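Local coordinates for putative lipoprotein (Pectobacterium atrosepticum SCRI1043, PDB 3BDU) that is of unknown function but belongs to the DUF903 family of small SH3-like beta proteins and is probably tethered to the bacterial cell membrane by a lipid, at residues 3-7 and 17-21; 24-30 and 41-47. All blocks are in the same frame, centred on the assembly; numbering follows the deposited sequence.

Contact 1 (3-7 and 17-21); sequences SNYVL and AEGKP
Tyr5 lays one face of its ring on the chain of Lys20: Lys20 CA sits over that face, displaced toward the rim, in a CH-pi contact 3.8 Å from the centroid of the Tyr5 ring. The first methylenes continue along the same ring, CB lying 3.6 Å from Tyr5 CZ and CD following as far as the hydroxyl. With CG anti to the backbone N (chi1 -168°), Lys20 keeps these carbons alongside the phenol; a bend at chi3 (83°) turns the rest of the chain, and NZ forms salt bridges with Asp24 and Glu26 of the second subunit. Pro21 CD comes obliquely to the ring, 3.9 Å from Tyr5 CG, and Pro21 CG presses on Leu7 CD1 at 3.4 Å, a tight fit for two carbons; that leucine methyl also meets Ala17 CB at 3.7 Å.

What sets these groups in place is the antiparallel pairing of Tyr5 with Ala17, a hydrogen-bonded pair in which Tyr5 N donates to Ala17 O at 2.8 Å and Ala17 N returns a nearly straight bond (172°) to Tyr5 O at 2.7 Å. Toward the end of the hairpin the ladder frays: Gly19 N gives Ser3 O a weak, bent bond of 3.0 Å. Farther out, the Tyr5 hydroxyl is hydrogen-bonded to Lys52. One face of the hairpin of strands 4-9 and 14-18, with Tyr5, Leu7 and Ala17, is thus buried against Tyr32 and Met50, while Lys20 spends its aliphatic part on an aromatic face and its charge at the subunit interface.

Contact 2 (24-30 and 41-47); sequences DDETGMI and QINRDNV
Gln41 extends its amide between Asp24 and Thr27, with a polar bond at each end. Its NE2 donates to Asp24 OD2 at 2.8 Å; the acceptor lies almost in the amide plane and is met on the anti side of the carboxylate. Gln41 OE1 receives the Thr27 hydroxyl, OG1, at 2.7 Å, so the two bonds together fix the rotation of the amide. The bend at chi2 (-124°) carries the group across to the loop.

Both loop partners also serve their own turn. Asp24 OD1 accepts from Glu26 N in an Asx turn, and Thr27 OG1 accepts from Met29 N in an ST turn. Asp24 OD2 also forms a salt bridge with Lys20 of the third subunit.

Backbone bonds pair Ile30 with Ile42 in both directions, joining strands 30-33 and 39-42 of an antiparallel sheet, consistent with the SH3-like clan of the family; Gln41 and Ile42 carry that sheet on into a strand of the third subunit. Beyond the pair the chain enters the 3-10 turn 44-46, led by an Asx turn from Asn43 OD1 to Asp45 N.

Apolar contacts follow the isoleucine: Ile30 CB lies 3.9 Å from Ile42 CG2, Ile30 CD1 meets Val47 CG2 tip to tip at 3.6 Å, and Ile30 CG1 lies across Arg44 CG at 3.6 Å.

Two waters donate to Gly28 O and accept from Arg44, one from its backbone N, the other from NH1 at the guanidinium edge, in its plane.

From the N terminus, strand 4-9 turns back into strand 14-18, and contact 1 closes that hairpin at its open end, where residues 17-21 return beside 3-7. The chain then passes through strand 22-23 into the loop that begins contact 2. Strands 30-33 and 39-42 follow, and 41-47 comes back to the loop, closing a second circuit that neither encloses nor crosses the first. The two meet where Pro21 CB packs on Ile30 CG2, 3.6 Å apart. Contact 2 runs from its own sheet through the 3-10 turn to Val47, the start of strand 47-52 in contact 1's sheet, tying both together. Both reach the second subunit; contact 2 also borders the third, whose strand extends its sheet.

Contact 1 (3-7 and 17-21)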
# COMPACT_ATOMS: atom_id res chain seq x y z
N SER A 3 -12.75 24.16 -16.18
CA SER A 3 -13.62 23.02 -15.92
C SER A 3 -13.66 22.63 -14.45
O SER A 3 -12.61 22.46 -13.81
CB SER A 3 -13.16 21.81 -16.76
OG SER A 3 -11.82 21.46 -16.45
N ASN A 4 -14.86 22.49 -13.91
CA ASN A 4 -15.05 22.11 -12.52
C ASN A 4 -15.15 20.60 -12.38
O ASN A 4 -15.52 19.90 -13.33
CB ASN A 4 -16.32 22.74 -11.95
CG ASN A 4 -16.21 24.24 -11.79
OD1 ASN A 4 -15.35 24.75 -11.08
ND2 ASN A 4 -17.10 24.97 -12.47
N TYR A 5 -14.84 20.10 -11.20
CA TYR A 5 -14.92 18.68 -10.91
C TYR A 5 -15.66 18.51 -9.60
O TYR A 5 -15.72 19.43 -8.78
CB TYR A 5 -13.51 18.07 -10.79
CG TYR A 5 -12.79 17.89 -12.10
CD1 TYR A 5 -12.63 16.62 -12.66
CD2 TYR A 5 -12.29 18.99 -12.80
CE1 TYR A 5 -11.98 16.45 -13.89
CE2 TYR A 5 -11.64 18.82 -14.02
CZ TYR A 5 -11.49 17.55 -14.56
OH TYR A 5 -10.85 17.40 -15.76
N VAL A 6 -16.24 17.33 -9.41
CA VAL A 6 -16.95 17.02 -8.18
C VAL A 6 -16.30 15.77 -7.60
O VAL A 6 -16.29 14.73 -8.24
CB VAL A 6 -18.44 16.71 -8.43
CG1 VAL A 6 -19.09 16.34 -7.11
CG2 VAL A 6 -19.15 17.91 -9.05
N LEU A 7 -15.74 15.89 -6.40
CA LEU A 7 -15.11 14.75 -5.74
C LEU A 7 -16.09 14.10 -4.76
O LEU A 7 -16.75 14.80 -3.98
CB LEU A 7 -13.87 15.18 -4.94
CG LEU A 7 -12.61 15.70 -5.63
CD1 LEU A 7 -12.94 16.90 -6.51
CD2 LEU A 7 -11.57 16.08 -4.58
N ALA A 17 -14.55 21.17 -7.05
CA ALA A 17 -13.19 21.61 -7.28
C ALA A 17 -13.13 22.44 -8.55
O ALA A 17 -13.84 22.14 -9.52
CB ALA A 17 -12.25 20.40 -7.41
N GLU A 18 -12.32 23.49 -8.53
CA GLU A 18 -12.12 24.35 -9.69
C GLU A 18 -10.82 23.85 -10.32
O GLU A 18 -9.74 24.14 -9.82
CB GLU A 18 -11.94 25.81 -9.27
CG GLU A 18 -13.19 26.50 -8.76
CD GLU A 18 -13.02 28.01 -8.61
OE1 GLU A 18 -12.22 28.45 -7.76
OE2 GLU A 18 -13.69 28.75 -9.36
N GLY A 19 -10.94 23.09 -11.40
CA GLY A 19 -9.75 22.55 -12.02
C GLY A 19 -9.60 21.11 -11.57
O GLY A 19 -10.10 20.74 -10.50
N LYS A 20 -8.92 20.28 -12.36
CA LYS A 20 -8.76 18.87 -12.03
C LYS A 20 -7.89 18.59 -10.82
O LYS A 20 -6.74 19.02 -10.76
CB LYS A 20 -8.19 18.09 -13.22
CG LYS A 20 -8.27 16.57 -13.03
CD LYS A 20 -7.84 15.77 -14.26
CE LYS A 20 -6.33 15.61 -14.33
NZ LYS A 20 -5.94 14.69 -15.43
N PRO A 21 -8.44 17.88 -9.82
CA PRO A 21 -7.63 17.57 -8.64
C PRO A 21 -6.50 16.66 -9.11
O PRO A 21 -6.70 15.84 -10.01
CB PRO A 21 -8.62 16.86 -7.73
CG PRO A 21 -9.94 17.50 -8.10
CD PRO A 21 -9.85 17.54 -9.60

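Contact 2 (24-30 and 41-47)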
# COMPACT_ATOMS: atom_id res chain seq x y z
N ASP A 24 -0.33 15.57 -5.34
CA ASP A 24 0.75 16.50 -5.05
C ASP A 24 1.90 15.60 -4.59
O ASP A 24 1.82 14.98 -3.54
CB ASP A 24 0.33 17.44 -3.92
CG ASP A 24 1.44 18.39 -3.49
OD1 ASP A 24 2.62 18.14 -3.82
OD2 ASP A 24 1.12 19.38 -2.81
N ASP A 25 2.96 15.53 -5.39
CA ASP A 25 4.09 14.68 -5.04
C ASP A 25 4.77 15.06 -3.73
O ASP A 25 5.40 14.22 -3.09
CB ASP A 25 5.10 14.67 -6.18
CG ASP A 25 4.64 13.82 -7.36
OD1 ASP A 25 3.41 13.73 -7.59
OD2 ASP A 25 5.50 13.25 -8.05
N GLU A 26 4.63 16.32 -3.31
CA GLU A 26 5.25 16.76 -2.06
C GLU A 26 4.54 16.21 -0.82
O GLU A 26 5.12 16.16 0.26
CB GLU A 26 5.28 18.29 -1.99
CG GLU A 26 5.96 18.97 -3.18
CD GLU A 26 6.21 20.46 -2.94
OE1 GLU A 26 5.34 21.14 -2.35
OE2 GLU A 26 7.27 20.96 -3.37
N THR A 27 3.28 15.81 -0.97
CA THR A 27 2.51 15.30 0.17
C THR A 27 1.95 13.90 -0.03
O THR A 27 1.68 13.20 0.94
CB THR A 27 1.31 16.20 0.48
OG1 THR A 27 0.41 16.17 -0.64
CG2 THR A 27 1.76 17.63 0.73
N GLY A 28 1.77 13.51 -1.29
CA GLY A 28 1.21 12.21 -1.60
C GLY A 28 -0.31 12.20 -1.56
O GLY A 28 -0.95 11.17 -1.75
N MSE A 29 -0.90 13.36 -1.30
CA MSE A 29 -2.35 13.46 -1.23
C MSE A 29 -2.90 14.13 -2.50
O MSE A 29 -2.14 14.59 -3.35
CB MSE A 29 -2.74 14.25 0.02
CG MSE A 29 -2.21 13.61 1.31
SE MSE A 29 -2.61 14.74 2.85
CE MSE A 29 -1.18 15.99 2.67
N ILE A 30 -4.22 14.15 -2.65
CA ILE A 30 -4.83 14.78 -3.81
C ILE A 30 -5.05 16.25 -3.50
O ILE A 30 -5.70 16.60 -2.52
CB ILE A 30 -6.18 14.12 -4.15
CG1 ILE A 30 -5.92 12.68 -4.61
CG2 ILE A 30 -6.90 14.91 -5.24
CD1 ILE A 30 -7.19 11.90 -4.87
N GLN A 41 -6.22 19.74 0.32
CA GLN A 41 -5.59 18.45 0.04
C GLN A 41 -6.43 17.42 0.76
O GLN A 41 -6.94 17.67 1.85
CB GLN A 41 -4.16 18.40 0.56
CG GLN A 41 -3.24 19.50 0.02
CD GLN A 41 -2.00 18.94 -0.65
OE1 GLN A 41 -1.77 17.73 -0.63
NE2 GLN A 41 -1.19 19.82 -1.23
N ILE A 42 -6.59 16.25 0.14
CA ILE A 42 -7.38 15.19 0.74
C ILE A 42 -6.70 13.85 0.52
O ILE A 42 -6.19 13.58 -0.58
CB ILE A 42 -8.82 15.17 0.15
CG1 ILE A 42 -9.63 14.04 0.78
CG2 ILE A 42 -8.75 14.99 -1.38
CD1 ILE A 42 -11.08 14.05 0.36
N ASN A 43 -6.65 13.02 1.55
CA ASN A 43 -6.03 11.70 1.45
C ASN A 43 -6.65 10.92 0.28
O ASN A 43 -7.87 10.82 0.17
CB ASN A 43 -6.23 10.93 2.76
CG ASN A 43 -5.38 9.67 2.84
OD1 ASN A 43 -5.44 8.81 1.96
ND2 ASN A 43 -4.59 9.55 3.91
N ARG A 44 -5.80 10.36 -0.59
CA ARG A 44 -6.27 9.60 -1.76
C ARG A 44 -7.21 8.48 -1.35
O ARG A 44 -8.09 8.09 -2.12
CB ARG A 44 -5.09 8.99 -2.52
CG ARG A 44 -4.08 9.98 -3.07
CD ARG A 44 -2.84 9.26 -3.60
NE ARG A 44 -3.19 8.26 -4.61
CZ ARG A 44 -2.31 7.48 -5.22
NH1 ARG A 44 -1.02 7.58 -4.93
NH2 ARG A 44 -2.72 6.60 -6.14
N ASP A 45 -7.01 7.93 -0.15
CA ASP A 45 -7.86 6.84 0.32
C ASP A 45 -9.29 7.29 0.63
O ASP A 45 -10.19 6.47 0.75
CB ASP A 45 -7.25 6.17 1.54
CG ASP A 45 -5.91 5.51 1.23
OD1 ASP A 45 -5.77 4.98 0.11
OD2 ASP A 45 -5.02 5.51 2.11
N ASN A 46 -9.49 8.60 0.75
CA ASN A 46 -10.81 9.13 1.05
C ASN A 46 -11.53 9.63 -0.19
O ASN A 46 -12.58 10.26 -0.09
CB ASN A 46 -10.73 10.26 2.07
CG ASN A 46 -12.07 10.56 2.73
OD1 ASN A 46 -12.28 11.64 3.29
ND2 ASN A 46 -12.99 9.59 2.67
N VAL A 47 -10.96 9.36 -1.37
CA VAL A 47 -11.58 9.79 -2.62
C VAL A 47 -12.05 8.55 -3.37
O VAL A 47 -11.25 7.76 -3.87
CB VAL A 47 -10.60 10.60 -3.50
CG1 VAL A 47 -11.30 11.01 -4.80
CG2 VAL A 47 -10.13 11.85 -2.75
O HOH W 1 -3.01 10.20 0.01
O HOH W 2 0.17 8.97 -2.69